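Local coordinates for protein inositol polyphosphate multikinase alpha (Arabidopsis thaliana, PDB 4FRF) that phosphorylates several inositol phosphates with ATP, turning inositol 1,4,5-trisphosphate into the 1,3,4,5,6-pentakisphosphate, at residues N207-S219 / D227-H239. Residues are numbered along the deposited sequence; the frame is centred on the assembly and turned at random.
Sequences NSCSILMVYENES and DARPQVKLVDFAH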
loop_
_atom_site.group_PDB
_atom_site.type_symbol
_atom_site.label_atom_id
_atom_site.label_comp_id
_atom_site.label_asym_id
_atom_site.label_seq_id
_atom_site.Cartn_x
_atom_site.Cartn_y
_atom_site.Cartn_z
ATOM N N ASN A 207 -2.439 1.798 13.300
ATOM C CA ASN A 207 -1.013 1.852 13.601
ATOM C C ASN A 207 -0.530 0.647 14.361
ATOM O O ASN A 207 -0.998 0.387 15.458
ATOM C CB ASN A 207 -0.696 3.057 14.463
ATOM C CG ASN A 207 -0.945 4.362 13.765
ATOM O OD1 ASN A 207 -1.060 5.393 14.425
ATOM N ND2 ASN A 207 -0.984 4.347 12.423
ATOM N N SER A 208 0.508 -0.004 13.848
ATOM C CA SER A 208 1.291 -0.956 14.656
ATOM C C SER A 208 0.436 -2.106 15.178
ATOM O O SER A 208 0.281 -2.282 16.376
ATOM C CB SER A 208 1.972 -0.221 15.809
ATOM O OG SER A 208 3.003 -1.013 16.348
ATOM N N CYS A 209 -0.007 -2.956 14.264
ATOM C CA CYS A 209 -1.221 -3.715 14.451
ATOM C C CYS A 209 -1.139 -5.021 13.615
ATOM O O CYS A 209 -0.529 -5.038 12.558
ATOM C CB CYS A 209 -2.388 -2.812 14.029
ATOM S SG CYS A 209 -4.008 -3.544 13.847
ATOM N N SER A 210 -1.630 -6.134 14.162
ATOM C CA SER A 210 -1.344 -7.460 13.580
ATOM C C SER A 210 -2.565 -8.133 12.981
ATOM O O SER A 210 -3.681 -7.933 13.442
ATOM C CB SER A 210 -0.725 -8.396 14.634
ATOM O OG SER A 210 0.439 -7.833 15.230
ATOM N N ILE A 211 -2.341 -8.971 11.981
ATOM C CA ILE A 211 -3.368 -9.878 11.526
ATOM C C ILE A 211 -3.182 -11.232 12.181
ATOM O O ILE A 211 -2.058 -11.700 12.334
ATOM C CB ILE A 211 -3.315 -10.083 10.043
ATOM C CG1 ILE A 211 -4.051 -8.957 9.336
ATOM C CG2 ILE A 211 -3.958 -11.396 9.680
ATOM C CD1 ILE A 211 -4.116 -9.130 7.836
ATOM N N LEU A 212 -4.295 -11.878 12.527
ATOM C CA LEU A 212 -4.267 -13.197 13.109
ATOM C C LEU A 212 -4.990 -14.199 12.238
ATOM O O LEU A 212 -6.171 -14.033 11.948
ATOM C CB LEU A 212 -4.918 -13.169 14.475
ATOM C CG LEU A 212 -4.755 -14.448 15.297
ATOM C CD1 LEU A 212 -4.843 -14.138 16.770
ATOM C CD2 LEU A 212 -5.803 -15.475 14.903
ATOM N N MET A 213 -4.284 -15.260 11.850
ATOM C CA MET A 213 -4.903 -16.401 11.170
ATOM C C MET A 213 -5.037 -17.574 12.137
ATOM O O MET A 213 -4.221 -17.736 13.050
ATOM C CB MET A 213 -4.078 -16.820 9.952
ATOM C CG MET A 213 -3.733 -15.664 8.998
ATOM S SD MET A 213 -2.896 -16.171 7.461
ATOM C CE MET A 213 -1.251 -16.563 8.084
ATOM N N VAL A 214 -6.087 -18.365 11.957
ATOM C CA VAL A 214 -6.270 -19.579 12.744
ATOM C C VAL A 214 -7.117 -20.591 11.996
ATOM O O VAL A 214 -7.864 -20.229 11.083
ATOM C CB VAL A 214 -6.900 -19.292 14.147
ATOM C CG1 VAL A 214 -8.143 -18.441 14.028
ATOM C CG2 VAL A 214 -7.230 -20.580 14.834
ATOM N N TYR A 215 -6.970 -21.865 12.357
ATOM C CA TYR A 215 -7.805 -22.910 11.770
ATOM C C TYR A 215 -7.863 -24.219 12.584
ATOM O O TYR A 215 -7.162 -24.376 13.585
ATOM C CB TYR A 215 -7.426 -23.165 10.304
ATOM C CG TYR A 215 -6.083 -23.830 10.086
ATOM C CD1 TYR A 215 -5.983 -25.222 10.008
ATOM C CD2 TYR A 215 -4.938 -23.067 9.828
ATOM C CE1 TYR A 215 -4.772 -25.840 9.744
ATOM C CE2 TYR A 215 -3.716 -23.679 9.572
ATOM C CZ TYR A 215 -3.643 -25.071 9.541
ATOM O OH TYR A 215 -2.446 -25.694 9.275
ATOM N N GLU A 216 -8.743 -25.129 12.159
ATOM C CA GLU A 216 -9.042 -26.333 12.926
ATOM C C GLU A 216 -8.271 -27.529 12.387
ATOM O O GLU A 216 -8.473 -27.944 11.255
ATOM C CB GLU A 216 -10.557 -26.639 12.847
ATOM C CG GLU A 216 -10.953 -27.763 13.901
ATOM C CD GLU A 216 -10.860 -27.154 15.366
ATOM O OE1 GLU A 216 -11.581 -26.270 15.739
ATOM O OE2 GLU A 216 -9.975 -27.590 16.087
ATOM N N ASN A 217 -7.488 -28.167 13.257
ATOM C CA ASN A 217 -6.811 -29.404 12.869
ATOM C C ASN A 217 -7.673 -30.665 12.999
ATOM O O ASN A 217 -7.518 -31.601 12.216
ATOM C CB ASN A 217 -5.493 -29.560 13.623
ATOM C CG ASN A 217 -4.460 -28.530 13.193
ATOM O OD1 ASN A 217 -3.766 -28.718 12.195
ATOM N ND2 ASN A 217 -4.362 -27.428 13.943
ATOM N N GLU A 218 -8.640 -30.643 13.918
ATOM C CA GLU A 218 -9.465 -31.834 14.195
ATOM C C GLU A 218 -9.815 -32.660 12.935
ATOM O O GLU A 218 -10.600 -32.222 12.070
ATOM C CB GLU A 218 -10.724 -31.469 14.996
ATOM C CG GLU A 218 -11.249 -32.593 15.889
ATOM C CD GLU A 218 -10.340 -32.893 17.098
ATOM O OE1 GLU A 218 -9.357 -32.142 17.310
ATOM O OE2 GLU A 218 -10.622 -33.881 17.839
ATOM N N SER A 219 -9.255 -33.874 12.871
ATOM C CA SER A 219 -9.212 -34.654 11.631
ATOM C C SER A 219 -8.820 -33.776 10.458
ATOM O O SER A 219 -9.584 -33.638 9.510
ATOM C CB SER A 219 -10.556 -35.341 11.357
ATOM O OG SER A 219 -10.711 -36.534 12.147
ATOM N N ASP A 227 -14.710 -29.327 8.333
ATOM C CA ASP A 227 -13.557 -28.744 7.579
ATOM C C ASP A 227 -12.622 -27.927 8.498
ATOM O O ASP A 227 -12.725 -27.998 9.725
ATOM C CB ASP A 227 -14.051 -27.892 6.388
ATOM C CG ASP A 227 -14.706 -26.569 6.832
ATOM O OD1 ASP A 227 -15.641 -26.618 7.677
ATOM O OD2 ASP A 227 -14.290 -25.488 6.325
ATOM N N ALA A 228 -11.724 -27.146 7.895
ATOM C CA ALA A 228 -10.671 -26.450 8.643
ATOM C C ALA A 228 -11.142 -25.144 9.273
ATOM O O ALA A 228 -10.443 -24.564 10.104
ATOM C CB ALA A 228 -9.471 -26.210 7.763
ATOM N N ARG A 229 -12.304 -24.664 8.838
ATOM C CA ARG A 229 -12.928 -23.477 9.428
ATOM C C ARG A 229 -11.920 -22.325 9.667
ATOM O O ARG A 229 -11.841 -21.781 10.769
ATOM C CB ARG A 229 -13.660 -23.857 10.728
ATOM C CG ARG A 229 -14.661 -22.812 11.217
ATOM C CD ARG A 229 -15.962 -23.454 11.704
ATOM N NE ARG A 229 -15.788 -24.267 12.911
ATOM C CZ ARG A 229 -15.516 -23.777 14.125
ATOM N NH1 ARG A 229 -15.312 -22.469 14.292
ATOM N NH2 ARG A 229 -15.401 -24.602 15.167
ATOM N N PRO A 230 -11.183 -21.930 8.609
ATOM C CA PRO A 230 -10.135 -20.904 8.697
ATOM C C PRO A 230 -10.705 -19.528 8.983
ATOM O O PRO A 230 -11.770 -19.195 8.484
ATOM C CB PRO A 230 -9.528 -20.917 7.300
ATOM C CG PRO A 230 -10.632 -21.367 6.427
ATOM C CD PRO A 230 -11.438 -22.335 7.216
ATOM N N GLN A 231 -9.981 -18.713 9.741
ATOM C CA GLN A 231 -10.471 -17.381 10.050
ATOM C C GLN A 231 -9.421 -16.302 10.225
ATOM O O GLN A 231 -8.367 -16.531 10.823
ATOM C CB GLN A 231 -11.406 -17.410 11.248
ATOM C CG GLN A 231 -12.843 -17.280 10.843
ATOM C CD GLN A 231 -13.804 -17.606 11.952
ATOM O OE1 GLN A 231 -13.406 -17.915 13.085
ATOM N NE2 GLN A 231 -15.091 -17.576 11.628
ATOM N N VAL A 232 -9.774 -15.099 9.766
ATOM C CA VAL A 232 -8.909 -13.931 9.838
ATOM C C VAL A 232 -9.451 -12.920 10.842
ATOM O O VAL A 232 -10.664 -12.758 10.977
ATOM C CB VAL A 232 -8.813 -13.233 8.462
ATOM C CG1 VAL A 232 -7.990 -11.969 8.565
ATOM C CG2 VAL A 232 -8.219 -14.164 7.441
ATOM N N LYS A 233 -8.548 -12.225 11.525
ATOM C CA LYS A 233 -8.932 -11.174 12.459
ATOM C C LYS A 233 -7.773 -10.213 12.708
ATOM O O LYS A 233 -6.614 -10.544 12.471
ATOM C CB LYS A 233 -9.444 -11.765 13.781
ATOM C CG LYS A 233 -10.791 -12.475 13.640
ATOM C CD LYS A 233 -11.636 -12.393 14.911
ATOM C CE LYS A 233 -13.147 -12.552 14.607
ATOM N NZ LYS A 233 -13.470 -13.683 13.672
ATOM N N LEU A 234 -8.105 -8.996 13.107
ATOM C CA LEU A 234 -7.116 -8.003 13.425
ATOM C C LEU A 234 -7.059 -7.872 14.918
ATOM O O LEU A 234 -8.086 -7.887 15.570
ATOM C CB LEU A 234 -7.524 -6.664 12.837
ATOM C CG LEU A 234 -7.084 -6.325 11.426
ATOM C CD1 LEU A 234 -7.564 -7.383 10.449
ATOM C CD2 LEU A 234 -7.616 -4.957 11.061
ATOM N N VAL A 235 -5.868 -7.642 15.450
ATOM C CA VAL A 235 -5.696 -7.510 16.885
ATOM C C VAL A 235 -4.776 -6.350 17.241
ATOM O O VAL A 235 -4.211 -5.721 16.374
ATOM C CB VAL A 235 -5.161 -8.823 17.518
ATOM C CG1 VAL A 235 -6.082 -9.989 17.193
ATOM C CG2 VAL A 235 -3.755 -9.109 17.051
ATOM N N ASP A 236 -4.584 -6.123 18.534
ATOM C CA ASP A 236 -3.774 -5.001 19.035
ATOM C C ASP A 236 -4.246 -3.676 18.523
ATOM O O ASP A 236 -3.869 -3.262 17.440
ATOM C CB ASP A 236 -2.297 -5.191 18.688
ATOM C CG ASP A 236 -1.698 -6.399 19.358
ATOM O OD1 ASP A 236 -2.022 -6.648 20.538
ATOM O OD2 ASP A 236 -0.932 -7.126 18.703
ATOM N N PHE A 237 -5.058 -2.992 19.318
ATOM C CA PHE A 237 -5.553 -1.686 18.920
ATOM C C PHE A 237 -5.090 -0.582 19.862
ATOM O O PHE A 237 -5.772 0.422 20.029
ATOM C CB PHE A 237 -7.074 -1.704 18.840
ATOM C CG PHE A 237 -7.618 -2.772 17.951
ATOM C CD1 PHE A 237 -7.567 -2.638 16.575
ATOM C CD2 PHE A 237 -8.217 -3.899 18.485
ATOM C CE1 PHE A 237 -8.111 -3.615 15.738
ATOM C CE2 PHE A 237 -8.739 -4.889 17.655
ATOM C CZ PHE A 237 -8.695 -4.735 16.278
ATOM N N ALA A 238 -3.919 -0.763 20.466
ATOM C CA ALA A 238 -3.374 0.241 21.379
ATOM C C ALA A 238 -3.111 1.576 20.690
ATOM O O ALA A 238 -3.230 2.630 21.311
ATOM C CB ALA A 238 -2.104 -0.272 22.034
ATOM N N HIS A 239 -2.768 1.529 19.399
ATOM C CA HIS A 239 -2.271 2.716 18.703
ATOM C C HIS A 239 -3.167 3.175 17.580
ATOM O O HIS A 239 -2.776 4.032 16.794
ATOM C CB HIS A 239 -0.873 2.463 18.153
ATOM C CG HIS A 239 0.131 2.123 19.202
ATOM N ND1 HIS A 239 1.021 3.046 19.703
ATOM C CD2 HIS A 239 0.371 0.964 19.865
ATOM C CE1 HIS A 239 1.771 2.471 20.628
ATOM N NE2 HIS A 239 1.398 1.207 20.744
#
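I211 and L234 meet as a non-hydrogen-bonded pair where the antiparallel strands 209-216 and 231-235 run side by side, their side chains crossing at a slant with I211 CG1 4.0 Å from L234 CD1. I211 CG2 reaches along the same face to V232 CG1, 4.2 Å away. This is the tightly packed side of the hairpin: I211, M213, V232 and L234 are all buried, the end of M213 leads away from strand 231-235, its side chain touching M86, I187 and F258, and helices 187-200 and 249-265 cover the face through I187, L191 and L194, and F251, L255 and F258.

Backbone bonds pair S210 with V235, L212 with K233 and V214 with Q231. The bond from L212 N to K233 O, 2.7 Å, is nearly straight, whereas that from S210 N to V235 O is weak.

The reverse face, with S210, L212, V214, Q231, K233 and V235, is the more open one: L212, Q231, K233 and V235 are partly exposed, although the residues there meet across the strands at least as extensively. V235 CG2, set between the backbone N and the carbonyl carbon, rests 3.9 Å from S210 CB. L212 CB approaches V235 CG1 diagonally at 4.3 Å.

Past the last bridged pair, V214 with Q231, E216 N still bonds to A228 O, the donor tilted 22° from the carbonyl plane. E216 OE1 stands 4.2 Å from R229 NH2, well out of the guanidinium plane, an attraction of charges at most. Both carboxylate oxygens of E216 are instead held by the backbone N-H groups of T81 and K82, while R229 NH2 bonds to E79 O.

Strand 209-216 also bonds to strand 83-90, leaving 231-235 outermost within the chain: a beta hairpin ending the five-stranded antiparallel sheet of this inositol polyphosphate kinase fold.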